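Local structure of beta-hydroxyacid dehydrogenase, 3-hydroxyisobutyrate dehydrogenase (Saccharomonospora xinjiangensis XJ-54, 6GRL) at residues S149-G154 with A173-D178; V107-G112 with G134-D139; D260-R265 with R274-K279; V253-M258 with L281-I286; S99-K104 with R125-E130. The protein is an S-selective imine reductase of the HIBADH-related family that probably draws its hydride from NADPH to turn imines into amines. All blocks are in the same frame, centred on the assembly; numbering follows the deposited sequence. Where two conformers were deposited one is given.

Contact 1. Residues S149-G154 with A173-D178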
# COMPACT_ATOMS: atom_id res chain seq x y z
N SER A 149 0.19 9.40 -2.38
CA SER A 149 1.20 8.68 -3.14
C SER A 149 0.57 7.43 -3.75
O SER A 149 -0.33 6.82 -3.17
CB SER A 149 2.39 8.29 -2.26
OG SER A 149 2.00 7.41 -1.22
N LEU A 150 1.06 7.06 -4.93
CA LEU A 150 0.52 5.93 -5.68
C LEU A 150 1.65 5.00 -6.07
O LEU A 150 2.69 5.45 -6.55
CB LEU A 150 -0.24 6.41 -6.92
CG LEU A 150 -1.48 7.28 -6.72
CD1 LEU A 150 -1.12 8.76 -6.72
CD2 LEU A 150 -2.53 6.97 -7.78
N SER A 151 1.43 3.70 -5.87
CA SER A 151 2.37 2.66 -6.29
C SER A 151 1.78 1.92 -7.49
O SER A 151 0.60 1.58 -7.49
CB SER A 151 2.65 1.68 -5.15
OG SER A 151 3.27 2.32 -4.06
N PHE A 152 2.62 1.67 -8.50
CA PHE A 152 2.16 1.03 -9.72
C PHE A 152 3.03 -0.17 -10.07
O PHE A 152 4.22 -0.20 -9.77
CB PHE A 152 2.16 2.01 -10.90
CG PHE A 152 1.07 3.04 -10.82
CD1 PHE A 152 -0.21 2.76 -11.27
CD2 PHE A 152 1.33 4.29 -10.29
CE1 PHE A 152 -1.21 3.71 -11.20
CE2 PHE A 152 0.34 5.25 -10.21
CZ PHE A 152 -0.93 4.96 -10.66
N SER A 153 2.40 -1.16 -10.70
CA SER A 153 3.11 -2.31 -11.22
C SER A 153 2.42 -2.77 -12.50
O SER A 153 1.24 -2.49 -12.72
CB SER A 153 3.18 -3.45 -10.20
OG SER A 153 1.92 -3.70 -9.61
N GLY A 154 3.17 -3.47 -13.34
CA GLY A 154 2.71 -3.91 -14.64
C GLY A 154 3.74 -3.59 -15.69
O GLY A 154 4.92 -3.37 -15.39
N ALA A 173 5.22 5.96 -8.04
CA ALA A 173 6.41 5.12 -8.03
C ALA A 173 6.08 3.81 -8.73
O ALA A 173 4.98 3.28 -8.59
CB ALA A 173 6.89 4.85 -6.60
N TYR A 174 7.04 3.31 -9.50
CA TYR A 174 6.90 2.06 -10.24
C TYR A 174 7.68 0.96 -9.55
O TYR A 174 8.82 1.16 -9.13
CB TYR A 174 7.39 2.23 -11.68
CG TYR A 174 7.26 1.00 -12.55
CD1 TYR A 174 6.03 0.57 -13.02
CD2 TYR A 174 8.39 0.27 -12.91
CE1 TYR A 174 5.91 -0.55 -13.81
CE2 TYR A 174 8.28 -0.86 -13.70
CZ TYR A 174 7.04 -1.26 -14.15
OH TYR A 174 6.94 -2.38 -14.95
N HIS A 175 7.06 -0.22 -9.44
CA HIS A 175 7.63 -1.30 -8.64
C HIS A 175 8.09 -2.51 -9.44
O HIS A 175 8.86 -3.31 -8.90
CB HIS A 175 6.62 -1.76 -7.58
CG HIS A 175 6.61 -0.89 -6.35
ND1 HIS A 175 5.77 0.19 -6.22
CD2 HIS A 175 7.34 -0.95 -5.22
CE1 HIS A 175 5.98 0.77 -5.05
NE2 HIS A 175 6.93 0.10 -4.42
N GLY A 176 7.67 -2.66 -10.68
CA GLY A 176 8.18 -3.74 -11.50
C GLY A 176 7.13 -4.26 -12.46
O GLY A 176 5.99 -3.81 -12.48
N GLU A 177 7.56 -5.24 -13.27
CA GLU A 177 6.71 -5.79 -14.31
C GLU A 177 5.62 -6.69 -13.75
O GLU A 177 4.51 -6.73 -14.30
CB GLU A 177 7.56 -6.57 -15.32
CG GLU A 177 8.65 -5.75 -15.99
CD GLU A 177 8.18 -5.10 -17.27
OE1 GLU A 177 7.04 -5.38 -17.70
OE2 GLU A 177 8.96 -4.32 -17.86
N ASP A 178 5.91 -7.41 -12.67
CA ASP A 178 4.91 -8.25 -12.02
C ASP A 178 3.71 -7.40 -11.61
O ASP A 178 3.84 -6.51 -10.76
CB ASP A 178 5.53 -8.95 -10.81
CG ASP A 178 4.56 -9.88 -10.09
OD1 ASP A 178 3.40 -10.02 -10.52
OD2 ASP A 178 4.98 -10.47 -9.07
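His175 lays the edge of its imidazole against Ser151, with CE1 3.3 Å from Ser151 OG, while Tyr174 and Phe152 send their rings from the other face of the sheet, where Phe159 meets both. The His175 ring stands with CG anti to its own carbonyl carbon (chi1 -82°), and Phe152 O lies in the ring plane at its edge. A small hydroxyl suits position 151, since the flat ring can come close beside it. An alanine in place of His175 would probably leave Ser151 OG without its ring neighbour and open a gap toward Leu181 and Glu185. Strands 149-154 and 171-174 are the parallel pair of a beta-alpha-beta unit, joined by helix 156-166 as the crossover connection, and form one margin of the Rossmann-type sheet. Phe152 N donates to Ala173 O at 2.9 Å, and His175 N returns a bond of 2.9 Å to Phe152 O. Further along, Gly154 N donates to Gly176 O at 3.0 Å, nearly straight at 170°. Both glycines have positive phi angles at which a CB would press on the preceding carbonyl. Ser153 packs CB 3.2 Å from Asp178 O, while its OG bonds to Ala179 O and Ala182 N.

Contact 2. Residues V107-G112 with G134-D139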
# COMPACT_ATOMS: atom_id res chain seq x y z
N VAL A 107 -6.14 1.12 -16.03
CA VAL A 107 -5.41 1.44 -14.80
C VAL A 107 -6.35 1.14 -13.64
O VAL A 107 -7.31 1.88 -13.40
CB VAL A 107 -4.93 2.89 -14.78
CG1 VAL A 107 -4.19 3.19 -13.48
CG2 VAL A 107 -4.04 3.17 -15.98
N ASN A 108 -6.06 0.07 -12.91
CA ASN A 108 -6.89 -0.37 -11.79
C ASN A 108 -6.30 0.18 -10.49
O ASN A 108 -5.19 -0.20 -10.10
CB ASN A 108 -7.00 -1.89 -11.75
CG ASN A 108 -7.95 -2.39 -10.68
OD1 ASN A 108 -8.73 -1.61 -10.11
ND2 ASN A 108 -7.89 -3.68 -10.40
N LEU A 109 -7.05 1.07 -9.84
CA LEU A 109 -6.65 1.64 -8.56
C LEU A 109 -7.46 1.08 -7.40
O LEU A 109 -7.43 1.63 -6.30
CB LEU A 109 -6.78 3.16 -8.60
CG LEU A 109 -6.02 3.88 -9.72
CD1 LEU A 109 -6.25 5.38 -9.65
CD2 LEU A 109 -4.54 3.56 -9.66
N THR A 110 -8.19 -0.01 -7.63
CA THR A 110 -9.03 -0.61 -6.60
C THR A 110 -8.19 -1.53 -5.71
O THR A 110 -7.25 -2.18 -6.17
CB THR A 110 -10.17 -1.40 -7.24
OG1 THR A 110 -10.84 -0.57 -8.21
CG2 THR A 110 -11.17 -1.86 -6.20
N SER A 111 -8.54 -1.56 -4.43
CA SER A 111 -7.88 -2.47 -3.50
C SER A 111 -8.04 -3.91 -3.96
O SER A 111 -8.99 -4.26 -4.67
CB SER A 111 -8.46 -2.30 -2.09
OG SER A 111 -9.81 -2.72 -2.05
N GLY A 112 -7.09 -4.75 -3.57
CA GLY A 112 -7.13 -6.15 -3.96
C GLY A 112 -5.81 -6.82 -3.70
O GLY A 112 -4.83 -6.20 -3.27
N GLY A 134 -2.56 -0.11 -9.61
CA GLY A 134 -2.13 0.96 -8.73
C GLY A 134 -2.77 0.84 -7.36
O GLY A 134 -3.89 0.34 -7.21
N LYS A 135 -2.04 1.31 -6.35
CA LYS A 135 -2.52 1.35 -4.98
C LYS A 135 -2.25 2.73 -4.40
O LYS A 135 -1.15 3.27 -4.56
CB LYS A 135 -1.85 0.26 -4.12
CG LYS A 135 -2.18 -1.15 -4.58
CD LYS A 135 -3.64 -1.50 -4.31
CE LYS A 135 -4.04 -2.80 -5.00
NZ LYS A 135 -4.42 -2.59 -6.43
N ILE A 136 -3.25 3.30 -3.73
CA ILE A 136 -3.23 4.69 -3.30
C ILE A 136 -2.96 4.75 -1.80
O ILE A 136 -3.60 4.03 -1.01
CB ILE A 136 -4.55 5.40 -3.64
CG1 ILE A 136 -4.80 5.37 -5.15
CG2 ILE A 136 -4.55 6.83 -3.12
CD1 ILE A 136 -6.20 5.79 -5.55
N MET A 137 -2.03 5.61 -1.41
CA MET A 137 -1.79 5.95 -0.01
C MET A 137 -2.22 7.40 0.19
O MET A 137 -1.62 8.32 -0.38
CB MET A 137 -0.32 5.76 0.37
CG MET A 137 0.31 4.51 -0.21
SD MET A 137 1.37 3.66 0.98
CE MET A 137 0.15 3.14 2.19
N GLY A 138 -3.26 7.60 1.00
CA GLY A 138 -3.78 8.92 1.27
C GLY A 138 -5.29 8.96 1.19
O GLY A 138 -5.95 7.99 0.82
N ASP A 139 -5.84 10.13 1.53
CA ASP A 139 -7.27 10.37 1.61
C ASP A 139 -7.77 11.06 0.35
O ASP A 139 -7.04 11.83 -0.28
CB ASP A 139 -7.60 11.22 2.84
CG ASP A 139 -7.22 10.54 4.14
OD1 ASP A 139 -7.23 9.29 4.18
OD2 ASP A 139 -6.90 11.25 5.11
O HOH W 1 -5.74 1.63 -3.95
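Lys135 starts out pointing away from residues 107-112, yet its ammonium curls back to reach Thr110 O, with NZ to O at 2.9 Å. Two bends produce the hook: chi2 of -69° turns CD, and chi4 of -84° swings NZ over the backbone. There NZ also bonds to Gly134 O at 3.1 Å, from above that carbonyl's plane, and forms a salt bridge with Asp133 OD1. A lysine suits the site because one long chain brings N-H groups to a carbonyl just past the end of strand 105-108 and to one of its own strand. An alanine here would probably leave Thr110 O without this donor and Asp133 without its charge mate, letting the turn after Leu109 move more freely.

Gly134 is equally particular. Its N donates to Asn108 O at 2.7 Å, and a CB on it would collide with Leu109 CD2, which rests 3.7 Å from Gly134 CA. The absence of a side chain thus lets leucine lie directly on the neighbouring backbone. Past this pair residues 109-112 turn off as a loop, and a water joins the backbones, donating to Leu109 O at 2.9 Å and accepting from Ile136 N at 3.0 Å. Beside it the Leu109 and Ile136 side chains cross obliquely, Leu109 CB 4.1 Å from Ile136 CD1.

Strands 105-108 and 130-137 are parallel neighbours in the Rossmann-type sheet, linked by helix 114-126. Helix 30-41 packs on Leu109 and Ile136 through Ile35, while Lys135 pairs its backbone with Ser151 of the antiparallel strand 149-154.

Contact 3. Residues D260-R265 with R274-K279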
# COMPACT_ATOMS: atom_id res chain seq x y z
N ASP A 260 14.89 -10.03 30.74
CA ASP A 260 14.45 -9.01 31.69
C ASP A 260 13.14 -8.37 31.24
O ASP A 260 12.29 -8.04 32.07
CB ASP A 260 15.54 -7.95 31.86
CG ASP A 260 16.84 -8.53 32.37
OD1 ASP A 260 16.80 -9.55 33.08
OD2 ASP A 260 17.90 -7.96 32.06
N LEU A 261 12.98 -8.18 29.93
CA LEU A 261 11.73 -7.62 29.41
C LEU A 261 10.57 -8.57 29.65
O LEU A 261 9.49 -8.15 30.09
CB LEU A 261 11.87 -7.32 27.92
CG LEU A 261 12.81 -6.18 27.52
CD1 LEU A 261 13.06 -6.19 26.02
CD2 LEU A 261 12.24 -4.84 27.95
N ILE A 262 10.77 -9.86 29.36
CA ILE A 262 9.70 -10.84 29.52
C ILE A 262 9.31 -10.96 30.99
O ILE A 262 8.12 -11.00 31.33
CB ILE A 262 10.12 -12.19 28.93
CG1 ILE A 262 10.37 -12.07 27.43
CG2 ILE A 262 9.08 -13.26 29.23
CD1 ILE A 262 11.24 -13.18 26.86
N SER A 263 10.30 -11.02 31.88
CA SER A 263 10.01 -11.20 33.30
C SER A 263 9.20 -10.03 33.84
O SER A 263 8.27 -10.22 34.64
CB SER A 263 11.31 -11.37 34.08
OG SER A 263 11.06 -11.52 35.46
N HIS A 264 9.53 -8.80 33.42
CA HIS A 264 8.86 -7.63 33.97
C HIS A 264 7.40 -7.56 33.54
O HIS A 264 6.50 -7.40 34.37
CB HIS A 264 9.60 -6.36 33.56
CG HIS A 264 8.85 -5.10 33.86
ND1 HIS A 264 8.47 -4.21 32.88
CD2 HIS A 264 8.39 -4.59 35.03
CE1 HIS A 264 7.82 -3.20 33.43
NE2 HIS A 264 7.76 -3.40 34.73
N ARG A 265 7.14 -7.68 32.23
CA ARG A 265 5.76 -7.55 31.76
C ARG A 265 4.90 -8.72 32.23
O ARG A 265 3.72 -8.54 32.54
CB ARG A 265 5.73 -7.43 30.24
CG ARG A 265 6.22 -8.64 29.47
CD ARG A 265 6.60 -8.25 28.04
NE ARG A 265 5.43 -7.96 27.21
CZ ARG A 265 5.33 -6.90 26.42
NH1 ARG A 265 4.23 -6.72 25.69
NH2 ARG A 265 6.31 -6.02 26.35
N ARG A 274 5.42 -11.58 21.36
CA ARG A 274 6.52 -11.19 20.49
C ARG A 274 7.85 -11.17 21.25
O ARG A 274 8.89 -11.51 20.69
CB ARG A 274 6.25 -9.83 19.85
CG ARG A 274 5.30 -9.86 18.66
CD ARG A 274 5.77 -10.82 17.57
NE ARG A 274 5.24 -10.43 16.26
CZ ARG A 274 4.93 -11.29 15.29
NH1 ARG A 274 5.09 -12.59 15.47
NH2 ARG A 274 4.44 -10.83 14.15
N MET A 275 7.83 -10.76 22.52
CA MET A 275 9.06 -10.71 23.29
C MET A 275 9.63 -12.11 23.49
O MET A 275 10.84 -12.32 23.35
CB MET A 275 8.82 -10.02 24.63
CG MET A 275 8.32 -8.58 24.50
SD MET A 275 9.48 -7.48 23.65
CE MET A 275 8.74 -7.38 22.02
N ARG A 276 8.77 -13.08 23.80
CA ARG A 276 9.23 -14.46 23.92
C ARG A 276 9.68 -15.02 22.58
O ARG A 276 10.62 -15.82 22.52
CB ARG A 276 8.14 -15.34 24.53
CG ARG A 276 8.00 -15.20 26.03
CD ARG A 276 7.07 -16.25 26.62
NE ARG A 276 7.10 -16.24 28.08
CZ ARG A 276 7.95 -16.95 28.82
NH1 ARG A 276 8.84 -17.75 28.23
NH2 ARG A 276 7.91 -16.88 30.14
N GLU A 277 9.01 -14.62 21.49
CA GLU A 277 9.41 -15.08 20.17
C GLU A 277 10.79 -14.56 19.80
O GLU A 277 11.62 -15.30 19.27
CB GLU A 277 8.37 -14.66 19.13
CG GLU A 277 8.79 -14.90 17.69
CD GLU A 277 7.90 -14.18 16.70
OE1 GLU A 277 6.68 -14.43 16.69
OE2 GLU A 277 8.43 -13.35 15.92
N VAL A 278 11.05 -13.28 20.08
CA VAL A 278 12.35 -12.69 19.77
C VAL A 278 13.44 -13.36 20.60
O VAL A 278 14.54 -13.64 20.11
CB VAL A 278 12.32 -11.17 19.99
CG1 VAL A 278 13.72 -10.59 19.91
CG2 VAL A 278 11.41 -10.51 18.97
N LYS A 279 13.15 -13.62 21.88
CA LYS A 279 14.14 -14.26 22.75
C LYS A 279 14.51 -15.65 22.24
O LYS A 279 15.69 -16.03 22.26
CB LYS A 279 13.61 -14.33 24.18
CG LYS A 279 14.50 -15.11 25.14
CD LYS A 279 15.84 -14.42 25.34
CE LYS A 279 16.50 -14.87 26.64
NZ LYS A 279 16.76 -16.34 26.68
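Ile262 reaches across to Met275, Arg276 and Lys279 in an antiparallel helical hairpin, part of the all-helical C-terminal region; the local axes of 260-265 and 274-279 pass 9.5 Å apart, at 156° between their directions. Its branched chain divides at CB. CG1, anti to the carbonyl carbon (chi1 -63°), comes 3.8 Å from Met275 CB. At the tip of that branch CD1 meets Met275 O at 3.6 Å and Lys279 CB at 3.8 Å, so it settles over one turn of the facing helix. The other branch, CG2, sits over a face of the Arg276 guanidinium, toward its rim, 3.8 Å from NE. A beta-branched residue fits well here because it can fill two directions at once, and the contact buries it.

The arginines serve chiefly through their flat groups and carbon chains, their charges being paired with acids near the connection: Arg276 with Glu266, Arg265 with Glu271. Met275, bent at chi2 and chi3, provides the pliable counterpart. Leu261 CD1 only grazes Met275 SD, at 4.5 Å. Arg265 crosses the methionine at about a right angle and sets one guanidinium face above it, the closest approach being Arg265 NH2 to Met275 CG at 3.7 Å.

Contact 4. Residues V253-M258 with L281-I286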
# COMPACT_ATOMS: atom_id res chain seq x y z
N VAL A 253 24.10 -9.75 24.43
CA VAL A 253 23.63 -8.67 25.29
C VAL A 253 22.12 -8.48 25.13
O VAL A 253 21.40 -8.29 26.12
CB VAL A 253 24.40 -7.38 24.99
CG1 VAL A 253 23.75 -6.19 25.68
CG2 VAL A 253 25.85 -7.52 25.41
N GLN A 254 21.63 -8.55 23.89
CA GLN A 254 20.20 -8.34 23.66
C GLN A 254 19.37 -9.47 24.26
O GLN A 254 18.27 -9.23 24.78
CB GLN A 254 19.92 -8.19 22.17
CG GLN A 254 20.80 -7.18 21.45
CD GLN A 254 20.29 -6.85 20.06
OE1 GLN A 254 19.10 -6.98 19.77
NE2 GLN A 254 21.20 -6.43 19.18
N ALA A 255 19.86 -10.70 24.18
CA ALA A 255 19.10 -11.84 24.69
C ALA A 255 18.90 -11.74 26.20
O ALA A 255 17.81 -12.01 26.71
CB ALA A 255 19.78 -13.15 24.32
N ALA A 256 19.96 -11.35 26.93
CA ALA A 256 19.82 -11.16 28.37
C ALA A 256 18.83 -10.04 28.67
O ALA A 256 18.08 -10.11 29.65
CB ALA A 256 21.18 -10.86 28.99
N LEU A 257 18.82 -8.99 27.84
CA LEU A 257 17.85 -7.92 28.02
C LEU A 257 16.43 -8.40 27.73
O LEU A 257 15.48 -7.94 28.38
CB LEU A 257 18.20 -6.74 27.12
CG LEU A 257 17.25 -5.54 27.11
CD1 LEU A 257 17.10 -4.96 28.51
CD2 LEU A 257 17.73 -4.48 26.14
N MET A 258 16.26 -9.31 26.77
CA MET A 258 14.93 -9.82 26.46
C MET A 258 14.33 -10.57 27.64
O MET A 258 13.14 -10.43 27.94
CB MET A 258 14.99 -10.73 25.23
CG MET A 258 15.30 -10.00 23.93
SD MET A 258 14.16 -8.64 23.59
CE MET A 258 12.61 -9.51 23.50
N LEU A 281 14.39 -16.71 19.13
CA LEU A 281 15.21 -16.54 17.94
C LEU A 281 16.63 -16.13 18.30
O LEU A 281 17.60 -16.61 17.70
CB LEU A 281 14.58 -15.52 17.00
CG LEU A 281 13.27 -15.94 16.31
CD1 LEU A 281 12.61 -14.74 15.65
CD2 LEU A 281 13.53 -17.04 15.30
N MET A 282 16.77 -15.23 19.28
CA MET A 282 18.10 -14.80 19.71
C MET A 282 18.89 -15.96 20.30
O MET A 282 20.07 -16.14 20.00
CB MET A 282 17.99 -13.67 20.72
CG MET A 282 17.59 -12.34 20.13
SD MET A 282 17.45 -11.08 21.41
CE MET A 282 17.11 -9.63 20.42
N ASP A 283 18.24 -16.76 21.15
CA ASP A 283 18.93 -17.89 21.78
C ASP A 283 19.38 -18.90 20.73
O ASP A 283 20.46 -19.49 20.86
CB ASP A 283 18.03 -18.55 22.81
CG ASP A 283 17.82 -17.70 24.05
OD1 ASP A 283 18.59 -16.73 24.24
OD2 ASP A 283 16.90 -17.99 24.83
N GLN A 284 18.57 -19.12 19.69
CA GLN A 284 18.96 -20.06 18.65
C GLN A 284 20.14 -19.53 17.84
O GLN A 284 21.08 -20.28 17.54
CB GLN A 284 17.76 -20.34 17.74
CG GLN A 284 18.05 -21.38 16.66
CD GLN A 284 18.42 -22.73 17.24
OE1 GLN A 284 17.80 -23.21 18.19
NE2 GLN A 284 19.44 -23.36 16.66
N ARG A 285 20.11 -18.25 17.48
CA ARG A 285 21.22 -17.67 16.71
C ARG A 285 22.51 -17.66 17.52
O ARG A 285 23.59 -17.85 16.97
CB ARG A 285 20.85 -16.26 16.26
CG ARG A 285 21.83 -15.65 15.26
CD ARG A 285 21.68 -16.26 13.88
NE ARG A 285 22.54 -15.60 12.91
CZ ARG A 285 22.77 -16.05 11.68
NH1 ARG A 285 22.20 -17.18 11.27
NH2 ARG A 285 23.57 -15.39 10.86
N ILE A 286 22.41 -17.44 18.84
CA ILE A 286 23.59 -17.52 19.69
C ILE A 286 24.09 -18.96 19.77
O ILE A 286 25.30 -19.21 19.70
CB ILE A 286 23.27 -16.96 21.09
CG1 ILE A 286 23.07 -15.45 21.02
CG2 ILE A 286 24.38 -17.31 22.07
CD1 ILE A 286 22.37 -14.87 22.23
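Met282 is the main bump of this interface, and Gln254, Ala255 and Met258 form the hollow that takes it. The methionine chain runs out straight beyond CG, with chi2 179° and chi3 176°, which carries CE out to the opposing helix. SD sits 3.7 Å from Ala255 N and 3.5 Å from Met258 CG. The terminal CE goes a step further and lies against Gln254, 3.6 Å from CB and 3.4 Å from OE1. Both Gln254 and Met258 cross the probe at about a right angle, and the long unbranched shape of methionine is what allows it to enter so far.

Ala255 shapes the rest. Its CB is itself a low bump, received among three residues of the facing helix: Met282 CB, Asp283 OD1 at 3.8 Å and Ile286 CD1 at 3.7 Å. Because alanine projects so little, the backbones approach closely here, with Ala255 CA 5.9 Å from Met282 CA. No hydrogen bond spans the two segments; the fit is one of form. The polar ends look to other partners, Gln254 NE2 to Gly249 O and Asp283 to Lys279 in a salt bridge.

The segments belong to helices 251-267 and 273-287, which run antiparallel with local axes at 148°. Leu251, at the start of the first helix, touches Met282 and Ile286, and Leu298 of a loop also packs on Met282. Toward the other end of the contact Met258 passes into the layer made by Met275 and Val278, while the short helix 299-302 touches Leu281.

Contact 5. Residues S99-K104 with R125-E130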
# COMPACT_ATOMS: atom_id res chain seq x y z
N SER A 99 -18.03 -4.17 -25.21
CA SER A 99 -17.29 -3.47 -26.25
C SER A 99 -15.82 -3.88 -26.23
O SER A 99 -15.29 -4.36 -25.22
CB SER A 99 -17.42 -1.96 -26.08
OG SER A 99 -18.78 -1.58 -25.93
N SER A 100 -15.16 -3.68 -27.37
CA SER A 100 -13.76 -4.02 -27.49
C SER A 100 -12.89 -3.12 -26.62
O SER A 100 -13.10 -1.90 -26.56
CB SER A 100 -13.31 -3.92 -28.95
OG SER A 100 -11.90 -4.04 -29.07
N LEU A 101 -11.92 -3.72 -25.94
CA LEU A 101 -10.93 -2.98 -25.18
C LEU A 101 -9.57 -2.99 -25.85
O LEU A 101 -8.57 -2.57 -25.24
CB LEU A 101 -10.81 -3.55 -23.76
CG LEU A 101 -12.11 -3.55 -22.94
CD1 LEU A 101 -11.90 -4.27 -21.62
CD2 LEU A 101 -12.61 -2.13 -22.71
N ALA A 102 -9.49 -3.45 -27.10
CA ALA A 102 -8.21 -3.55 -27.79
C ALA A 102 -7.60 -2.17 -27.97
O ALA A 102 -8.28 -1.22 -28.38
CB ALA A 102 -8.40 -4.23 -29.15
N GLY A 103 -6.31 -2.06 -27.67
CA GLY A 103 -5.60 -0.80 -27.78
C GLY A 103 -5.81 0.15 -26.63
O GLY A 103 -5.23 1.24 -26.63
N LYS A 104 -6.62 -0.22 -25.64
CA LYS A 104 -6.85 0.64 -24.49
C LYS A 104 -5.82 0.36 -23.39
O LYS A 104 -5.07 -0.62 -23.43
CB LYS A 104 -8.27 0.44 -23.94
CG LYS A 104 -9.37 0.87 -24.90
CD LYS A 104 -10.74 0.81 -24.23
CE LYS A 104 -11.87 1.01 -25.23
NZ LYS A 104 -11.94 2.40 -25.75
N ARG A 125 -5.02 -8.57 -21.15
CA ARG A 125 -4.17 -8.97 -22.27
C ARG A 125 -4.95 -9.81 -23.28
O ARG A 125 -4.79 -9.64 -24.49
CB ARG A 125 -2.95 -9.73 -21.76
CG ARG A 125 -2.04 -10.25 -22.87
CD ARG A 125 -0.85 -11.01 -22.31
NE ARG A 125 -0.57 -10.67 -20.92
CZ ARG A 125 -0.56 -11.54 -19.92
NH1 ARG A 125 -0.81 -12.82 -20.15
NH2 ARG A 125 -0.29 -11.14 -18.68
N GLU A 126 -5.79 -10.73 -22.79
CA GLU A 126 -6.63 -11.52 -23.68
C GLU A 126 -7.53 -10.65 -24.55
O GLU A 126 -7.97 -11.10 -25.61
CB GLU A 126 -7.49 -12.50 -22.88
CG GLU A 126 -6.69 -13.53 -22.09
CD GLU A 126 -7.40 -13.96 -20.82
OE1 GLU A 126 -8.60 -13.63 -20.66
OE2 GLU A 126 -6.76 -14.63 -19.98
N ARG A 127 -7.80 -9.42 -24.12
CA ARG A 127 -8.65 -8.49 -24.84
C ARG A 127 -7.86 -7.42 -25.57
O ARG A 127 -8.46 -6.51 -26.15
CB ARG A 127 -9.66 -7.86 -23.88
CG ARG A 127 -10.75 -8.85 -23.46
CD ARG A 127 -11.36 -8.53 -22.11
NE ARG A 127 -12.39 -9.51 -21.78
CZ ARG A 127 -12.14 -10.74 -21.34
NH1 ARG A 127 -10.89 -11.15 -21.15
NH2 ARG A 127 -13.14 -11.57 -21.08
N GLY A 128 -6.53 -7.51 -25.56
CA GLY A 128 -5.72 -6.57 -26.30
C GLY A 128 -5.47 -5.25 -25.60
O GLY A 128 -5.09 -4.28 -26.26
N ALA A 129 -5.69 -5.19 -24.29
CA ALA A 129 -5.48 -3.97 -23.53
C ALA A 129 -4.25 -4.10 -22.65
O ALA A 129 -3.92 -5.19 -22.17
CB ALA A 129 -6.70 -3.65 -22.65
N GLU A 130 -3.56 -2.98 -22.46
CA GLU A 130 -2.49 -2.91 -21.48
C GLU A 130 -3.08 -2.69 -20.09
O GLU A 130 -4.20 -2.17 -19.93
CB GLU A 130 -1.51 -1.78 -21.82
CG GLU A 130 -0.60 -2.10 -22.99
CD GLU A 130 0.16 -0.89 -23.49
OE1 GLU A 130 -0.28 0.24 -23.20
OE2 GLU A 130 1.21 -1.07 -24.15
O HOH W 2 -11.13 -6.55 -26.69
O HOH W 3 -3.36 -1.62 -25.49
O HOH W 4 -2.23 0.23 -25.11
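A Schellman motif that closes helix 114-126 at Gly128 meets a type II beta turn running from Leu101 to Lys104, and the two turns are joined by a bond from Gly103 N to Gly128 O of 2.9 Å. The donor stands above the carbonyl plane, 43° out of it, though the N-H points well at the oxygen. Both glycines have positive phi, Gly103 in the third position of its turn and Gly128 as the C-prime residue of the helix. A CB on Gly128 would moreover crowd Ala102 CB, so the close meeting of the turns depends on its absence.

These turns precede parallel strands of the Rossmann-type sheet, 105-108 and 130-137. Their pairing begins here, where Glu130 N donates to Lys104 O at 3.0 Å. Between the turns Ala129 presents a methyl small enough to nestle among carbonyls, its CB 3.4 Å from Leu101 O and 4.3 Å from Leu101 CB. Leu101 leans its side chain on Trp123, whose ring also takes a cation-pi contact from Arg127. Lys104 carries its ammonium away to Val74 O and Ser77 O.

Before the turn, Ser100 OG accepts from Ala102 N in an ST turn, a role that suits serine. One water bridges the backbones, accepting from Leu101 N at 3.0 Å and donating to Arg127 O at 2.7 Å.

Contacts 1, 2 and 5 belong to the Rossmann-type domain, contacts 3 and 4 to the helical C-terminal region. Contacts 1 and 2 are next to each other in one sheet, centres 11 Å apart: Phe152 CE1 packs 3.7 Å from Leu109 CD2. Contact 5 lies just ahead of the two strands that contact 2 follows to their far ends, the centres 21 Å apart. Contact 3 is nested within the chain loop that contact 4 closes, and Lys279 CE comes 3.2 Å from Ala255 O where they touch. About 38 Å separates the centres of contacts 1 and 3. Contact 2 lies near a glycine-rich pattern of Rossmann type, consistent with an NADP site; this structure is the apo form.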